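Local coordinates for protein TSSL (Francisella novicida, PDB 4ACK) that probably serves, as the cytoplasmic domain of the DotU/TssL protein, as a component of the type VI secretion system, a virulence-linked protein transport machine, at residues I61-L66 and Y94-G99; E101-I106 and N130-K135. All blocks are in the same frame, centred on the assembly; numbering follows the deposited sequence.

Contact 1 is buried in an all-helical domain; contact 2, which follows it along the chain, is partly buried, with its aromatic side inside and Glu-101 and Lys-135 at the surface. Their centres are about 10 Å apart. Contact 1 sets helix 55-79 against the loop that leads into helix 99-112; contact 2 sets the start of that same helix against the loop after helix 118-129. They touch directly: Phe-63 of contact 1 meets the ring of Tyr-102 edge-to-face, Pro-64 packs on Val-103, and the carbonyl of Gly-99 comes near the Phe-132 ring. Helix 99-112 is thus common ground, and both loops pack against the helical bundle through their buried residues.

Contact 1 (I61-L66 and Y94-G99); sequences IVFPLL and YDRKDG
Phe-63 does most of the work here, its ring leaving helix 55-79 with CG anti to the backbone N (chi1 -178°) and running into the loop between helices 89-94 and 99-112, a connection packed on a buried helix of the bundle. Phe-63 CE1 lies 3.6 Å from CA of Gly-99, and Phe-63 CD2 3.8 Å from CB of Tyr-94, both partners at the ring edge. Phe-63 and Tyr-94 slide past each other in opposite directions. Val-62 and Leu-66, one turn apart, cross the Tyr-94 side chain at about a right angle and touch its ring at the edge, Leu-66 CD1 standing 3.8 Å from Tyr-94 CD2. Beyond them the Tyr-94 hydroxyl is hydrogen-bonded to Gln-46. Toward solvent less surface is buried, and partly exposed Arg-96 makes the contact; its side chain crosses that of Phe-63, Arg-96 CG still only 3.5 Å from Phe-63 CE2. It then bends at chi3 (-65°) into a side-on, in-plane salt bridge: Arg-96 NE donates to Asp-98 OD1 at 2.7 Å and Arg-96 NH2 to Asp-98 OD2 at the same distance, both at syn lone pairs. The guanidinium also makes a cation-pi contact with Tyr-102. Around this, helix 30-52 packs on Val-62 and Leu-66, while Val-103 and Ile-106 of helix 99-112 touch Phe-63.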
loop_
_atom_site.group_PDB
_atom_site.type_symbol
_atom_site.label_atom_id
_atom_site.label_comp_id
_atom_site.label_asym_id
_atom_site.label_seq_id
_atom_site.Cartn_x
_atom_site.Cartn_y
_atom_site.Cartn_z
ATOM N N ILE A 61 -4.392 6.301 3.971
ATOM C CA ILE A 61 -3.056 5.929 4.352
ATOM C C ILE A 61 -2.997 4.406 4.239
ATOM O O ILE A 61 -2.068 3.913 3.680
ATOM C CB ILE A 61 -2.779 6.353 5.813
ATOM C CG1 ILE A 61 -2.627 7.858 5.888
ATOM C CG2 ILE A 61 -1.524 5.617 6.411
ATOM C CD1 ILE A 61 -2.931 8.359 7.328
ATOM N N VAL A 62 -4.007 3.685 4.734
ATOM C CA VAL A 62 -3.932 2.240 4.778
ATOM C C VAL A 62 -4.349 1.544 3.426
ATOM O O VAL A 62 -3.817 0.512 3.082
ATOM C CB VAL A 62 -4.805 1.701 5.930
ATOM C CG1 VAL A 62 -4.949 0.106 5.942
ATOM C CG2 VAL A 62 -4.258 2.256 7.276
ATOM N N PHE A 63 -5.329 2.085 2.704
ATOM C CA PHE A 63 -5.696 1.400 1.434
ATOM C C PHE A 63 -4.496 1.242 0.443
ATOM O O PHE A 63 -4.318 0.183 -0.123
ATOM C CB PHE A 63 -6.837 2.114 0.743
ATOM C CG PHE A 63 -7.259 1.434 -0.518
ATOM C CD1 PHE A 63 -6.591 1.697 -1.727
ATOM C CD2 PHE A 63 -8.267 0.478 -0.479
ATOM C CE1 PHE A 63 -6.991 1.035 -2.911
ATOM C CE2 PHE A 63 -8.671 -0.208 -1.673
ATOM C CZ PHE A 63 -8.031 0.074 -2.859
ATOM N N PRO A 64 -3.719 2.303 0.196
ATOM C CA PRO A 64 -2.652 2.155 -0.748
ATOM C C PRO A 64 -1.606 1.137 -0.312
ATOM O O PRO A 64 -0.933 0.569 -1.164
ATOM C CB PRO A 64 -2.004 3.551 -0.786
ATOM C CG PRO A 64 -3.166 4.495 -0.418
ATOM C CD PRO A 64 -3.911 3.701 0.615
ATOM N N LEU A 65 -1.396 0.974 1.003
ATOM C CA LEU A 65 -0.420 0.013 1.478
ATOM C C LEU A 65 -0.935 -1.350 1.198
ATOM O O LEU A 65 -0.177 -2.210 0.761
ATOM C CB LEU A 65 -0.135 0.195 2.992
ATOM C CG LEU A 65 0.762 -0.863 3.612
ATOM C CD1 LEU A 65 2.137 -0.664 2.949
ATOM C CD2 LEU A 65 0.804 -0.622 5.145
ATOM N N LEU A 66 -2.216 -1.585 1.428
ATOM C CA LEU A 66 -2.818 -2.874 1.062
ATOM C C LEU A 66 -2.787 -3.200 -0.433
ATOM O O LEU A 66 -2.635 -4.390 -0.831
ATOM C CB LEU A 66 -4.277 -2.933 1.460
ATOM C CG LEU A 66 -4.631 -2.609 2.909
ATOM C CD1 LEU A 66 -6.124 -2.841 3.148
ATOM C CD2 LEU A 66 -3.803 -3.392 3.902
ATOM N N TYR A 94 -11.567 -3.015 2.832
ATOM C CA TYR A 94 -12.107 -1.804 2.252
ATOM C C TYR A 94 -13.131 -2.077 1.160
ATOM O O TYR A 94 -13.614 -1.171 0.472
ATOM C CB TYR A 94 -10.967 -0.916 1.750
ATOM C CG TYR A 94 -10.338 -0.180 2.898
ATOM C CD1 TYR A 94 -11.091 0.743 3.668
ATOM C CD2 TYR A 94 -9.028 -0.451 3.277
ATOM C CE1 TYR A 94 -10.524 1.400 4.768
ATOM C CE2 TYR A 94 -8.450 0.185 4.353
ATOM C CZ TYR A 94 -9.193 1.114 5.097
ATOM O OH TYR A 94 -8.585 1.728 6.167
ATOM N N ASP A 95 -13.422 -3.354 1.007
ATOM C CA ASP A 95 -14.512 -3.824 0.198
ATOM C C ASP A 95 -14.422 -3.385 -1.242
ATOM O O ASP A 95 -15.442 -3.137 -1.871
ATOM C CB ASP A 95 -15.857 -3.382 0.793
ATOM C CG ASP A 95 -16.905 -4.483 0.696
ATOM O OD1 ASP A 95 -16.771 -5.460 1.483
ATOM O OD2 ASP A 95 -17.812 -4.400 -0.184
ATOM N N ARG A 96 -13.211 -3.257 -1.767
ATOM C CA ARG A 96 -13.055 -2.947 -3.175
ATOM C C ARG A 96 -11.773 -3.577 -3.674
ATOM O O ARG A 96 -10.913 -3.979 -2.868
ATOM C CB ARG A 96 -13.122 -1.447 -3.440
ATOM C CG ARG A 96 -11.981 -0.633 -2.816
ATOM C CD ARG A 96 -12.327 0.850 -2.826
ATOM N NE ARG A 96 -12.436 1.350 -4.182
ATOM C CZ ARG A 96 -12.935 2.530 -4.520
ATOM N NH1 ARG A 96 -13.415 3.353 -3.604
ATOM N NH2 ARG A 96 -12.967 2.877 -5.788
ATOM N N LYS A 97 -11.656 -3.696 -4.995
ATOM C CA LYS A 97 -10.555 -4.438 -5.550
ATOM C C LYS A 97 -9.974 -3.697 -6.755
ATOM O O LYS A 97 -9.294 -4.273 -7.557
ATOM C CB LYS A 97 -10.991 -5.895 -5.864
ATOM C CG LYS A 97 -11.886 -6.036 -7.073
ATOM C CD LYS A 97 -12.660 -7.362 -7.096
ATOM C CE LYS A 97 -13.171 -7.635 -8.497
ATOM N NZ LYS A 97 -13.939 -8.902 -8.521
ATOM N N ASP A 98 -10.218 -2.391 -6.842
ATOM C CA ASP A 98 -9.713 -1.592 -7.973
ATOM C C ASP A 98 -8.543 -0.751 -7.552
ATOM O O ASP A 98 -8.358 0.351 -8.040
ATOM C CB ASP A 98 -10.834 -0.685 -8.499
ATOM C CG ASP A 98 -11.460 0.209 -7.397
ATOM O OD1 ASP A 98 -11.234 0.010 -6.175
ATOM O OD2 ASP A 98 -12.195 1.157 -7.752
ATOM N N GLY A 99 -7.743 -1.258 -6.614
ATOM C CA GLY A 99 -6.557 -0.528 -6.118
ATOM C C GLY A 99 -5.565 0.055 -7.099
ATOM O O GLY A 99 -5.034 1.131 -6.877
#

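Contact 2 (E101-I106 and N130-K135); sequences EYVFEI and NDFYGK
A Schellman motif ends helix 118-129, with Asp-131 at positive phi as its C-prime residue, and the chain leaving it packs on the first turns of helix 99-112. Phe-132 enters with CG anti to the backbone N (chi1 -175°) and meets Val-103 and Phe-104 tip to tip. Both methyls of Val-103 touch the end of its ring, Val-103 CG1 at 3.6 Å from Phe-132 CE2 and Val-103 CG2 at 3.7 Å from Phe-132 CZ. Phe-104 CE2 comes to 3.7 Å from Phe-132 CE2; the two rings are oblique, their planes 31° apart. Phe-104 CE2 also approaches the carbonyl O of Tyr-133, and CA of Gly-134, a residue at positive phi (49°), lies at the Phe-104 ring's edge. The N of Gly-134 sits over the centre of the Phe-132 ring. Two backbone N-H groups share the carboxylate of Glu-71 of helix 55-79, Gly-134 N with OE1 and Tyr-133 N with OE2. The buried aromatic part gives way to an exposed one, where Glu-101 and Lys-135 cross at about a right angle. Only their carbon chains meet: Glu-101 CG is 4.0 Å from Lys-135 CD, whereas Glu-101 OE2 and Lys-135 NZ stay 6.0 Å apart.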
loop_
_atom_site.group_PDB
_atom_site.type_symbol
_atom_site.label_atom_id
_atom_site.label_comp_id
_atom_site.label_asym_id
_atom_site.label_seq_id
_atom_site.Cartn_x
_atom_site.Cartn_y
_atom_site.Cartn_z
ATOM N N GLU A 101 -6.162 1.525 -9.837
ATOM C CA GLU A 101 -6.775 2.864 -10.099
ATOM C C GLU A 101 -7.021 3.721 -8.851
ATOM O O GLU A 101 -6.733 4.901 -8.850
ATOM C CB GLU A 101 -8.141 2.665 -10.822
ATOM C CG GLU A 101 -7.828 2.210 -12.270
ATOM C CD GLU A 101 -9.017 1.901 -13.158
ATOM O OE1 GLU A 101 -10.163 1.791 -12.647
ATOM O OE2 GLU A 101 -8.758 1.767 -14.393
ATOM N N TYR A 102 -7.603 3.135 -7.818
ATOM C CA TYR A 102 -8.077 3.930 -6.696
ATOM C C TYR A 102 -6.908 4.619 -5.922
ATOM O O TYR A 102 -7.016 5.766 -5.437
ATOM C CB TYR A 102 -9.000 3.085 -5.791
ATOM C CG TYR A 102 -9.675 3.926 -4.720
ATOM C CD1 TYR A 102 -10.332 5.109 -5.044
ATOM C CD2 TYR A 102 -9.591 3.565 -3.359
ATOM C CE1 TYR A 102 -10.949 5.894 -4.011
ATOM C CE2 TYR A 102 -10.169 4.317 -2.362
ATOM C CZ TYR A 102 -10.847 5.483 -2.688
ATOM O OH TYR A 102 -11.440 6.211 -1.671
ATOM N N VAL A 103 -5.750 3.972 -5.874
ATOM C CA VAL A 103 -4.556 4.656 -5.276
ATOM C C VAL A 103 -4.287 5.977 -5.970
ATOM O O VAL A 103 -3.898 6.962 -5.327
ATOM C CB VAL A 103 -3.310 3.743 -5.341
ATOM C CG1 VAL A 103 -1.983 4.521 -5.149
ATOM C CG2 VAL A 103 -3.476 2.536 -4.440
ATOM N N PHE A 104 -4.423 6.032 -7.296
ATOM C CA PHE A 104 -4.137 7.317 -7.965
ATOM C C PHE A 104 -5.288 8.292 -7.840
ATOM O O PHE A 104 -5.084 9.521 -7.817
ATOM C CB PHE A 104 -3.658 7.136 -9.421
ATOM C CG PHE A 104 -2.392 6.333 -9.497
ATOM C CD1 PHE A 104 -1.168 6.933 -9.255
ATOM C CD2 PHE A 104 -2.449 4.952 -9.743
ATOM C CE1 PHE A 104 0.028 6.186 -9.276
ATOM C CE2 PHE A 104 -1.300 4.206 -9.789
ATOM C CZ PHE A 104 -0.036 4.829 -9.556
ATOM N N GLU A 105 -6.470 7.750 -7.609
ATOM C CA GLU A 105 -7.562 8.610 -7.165
ATOM C C GLU A 105 -7.290 9.228 -5.783
ATOM O O GLU A 105 -7.446 10.436 -5.602
ATOM C CB GLU A 105 -8.898 7.885 -7.111
ATOM C CG GLU A 105 -10.034 8.920 -6.984
ATOM C CD GLU A 105 -11.400 8.250 -6.889
ATOM O OE1 GLU A 105 -11.585 7.234 -7.558
ATOM O OE2 GLU A 105 -12.267 8.723 -6.137
ATOM N N ILE A 106 -6.886 8.413 -4.808
ATOM C CA ILE A 106 -6.387 8.955 -3.509
ATOM C C ILE A 106 -5.316 10.016 -3.693
ATOM O O ILE A 106 -5.386 11.127 -3.079
ATOM C CB ILE A 106 -5.856 7.828 -2.625
ATOM C CG1 ILE A 106 -7.074 6.997 -2.227
ATOM C CG2 ILE A 106 -5.025 8.402 -1.396
ATOM C CD1 ILE A 106 -6.754 5.641 -1.538
ATOM N N ASN A 130 8.958 1.952 -3.673
ATOM C CA ASN A 130 8.942 0.483 -3.816
ATOM C C ASN A 130 8.220 -0.134 -5.054
ATOM O O ASN A 130 7.775 -1.293 -5.008
ATOM C CB ASN A 130 8.492 -0.138 -2.503
ATOM C CG ASN A 130 9.575 0.048 -1.424
ATOM O OD1 ASN A 130 10.482 -0.781 -1.341
ATOM N ND2 ASN A 130 9.577 1.210 -0.732
ATOM N N ASP A 131 8.137 0.641 -6.141
ATOM C CA ASP A 131 7.682 0.168 -7.468
ATOM C C ASP A 131 6.230 -0.260 -7.534
ATOM O O ASP A 131 5.902 -1.221 -8.252
ATOM C CB ASP A 131 8.616 -0.918 -8.012
ATOM C CG ASP A 131 10.032 -0.396 -8.144
ATOM O OD1 ASP A 131 10.197 0.810 -8.373
ATOM O OD2 ASP A 131 10.977 -1.160 -7.982
ATOM N N PHE A 132 5.370 0.416 -6.763
ATOM C CA PHE A 132 3.949 0.361 -7.062
ATOM C C PHE A 132 3.693 0.995 -8.446
ATOM O O PHE A 132 4.114 2.125 -8.727
ATOM C CB PHE A 132 3.099 1.064 -6.004
ATOM C CG PHE A 132 1.617 0.909 -6.226
ATOM C CD1 PHE A 132 0.968 -0.304 -5.956
ATOM C CD2 PHE A 132 0.880 1.958 -6.759
ATOM C CE1 PHE A 132 -0.417 -0.445 -6.148
ATOM C CE2 PHE A 132 -0.492 1.830 -7.010
ATOM C CZ PHE A 132 -1.153 0.638 -6.667
ATOM N N TYR A 133 3.008 0.239 -9.282
ATOM C CA TYR A 133 2.689 0.637 -10.675
ATOM C C TYR A 133 1.179 0.840 -10.886
ATOM O O TYR A 133 0.769 1.730 -11.622
ATOM C CB TYR A 133 3.172 -0.423 -11.668
ATOM C CG TYR A 133 4.657 -0.635 -11.640
ATOM C CD1 TYR A 133 5.536 0.440 -11.473
ATOM C CD2 TYR A 133 5.194 -1.905 -11.756
ATOM C CE1 TYR A 133 6.926 0.234 -11.446
ATOM C CE2 TYR A 133 6.588 -2.102 -11.743
ATOM C CZ TYR A 133 7.429 -1.024 -11.590
ATOM O OH TYR A 133 8.788 -1.218 -11.545
ATOM N N GLY A 134 0.391 0.025 -10.212
ATOM C CA GLY A 134 -1.043 0.015 -10.332
ATOM C C GLY A 134 -1.418 -0.023 -11.795
ATOM O O GLY A 134 -0.921 -0.875 -12.524
ATOM N N LYS A 135 -2.228 0.936 -12.234
ATOM C CA LYS A 135 -2.852 0.915 -13.602
ATOM C C LYS A 135 -1.774 1.148 -14.619
ATOM O O LYS A 135 -1.947 0.920 -15.824
ATOM C CB LYS A 135 -3.973 1.982 -13.707
ATOM C CG LYS A 135 -3.446 3.414 -13.575
ATOM C CD LYS A 135 -4.623 4.321 -13.226
ATOM C CE LYS A 135 -4.581 5.621 -13.997
ATOM N NZ LYS A 135 -5.464 6.707 -13.346
#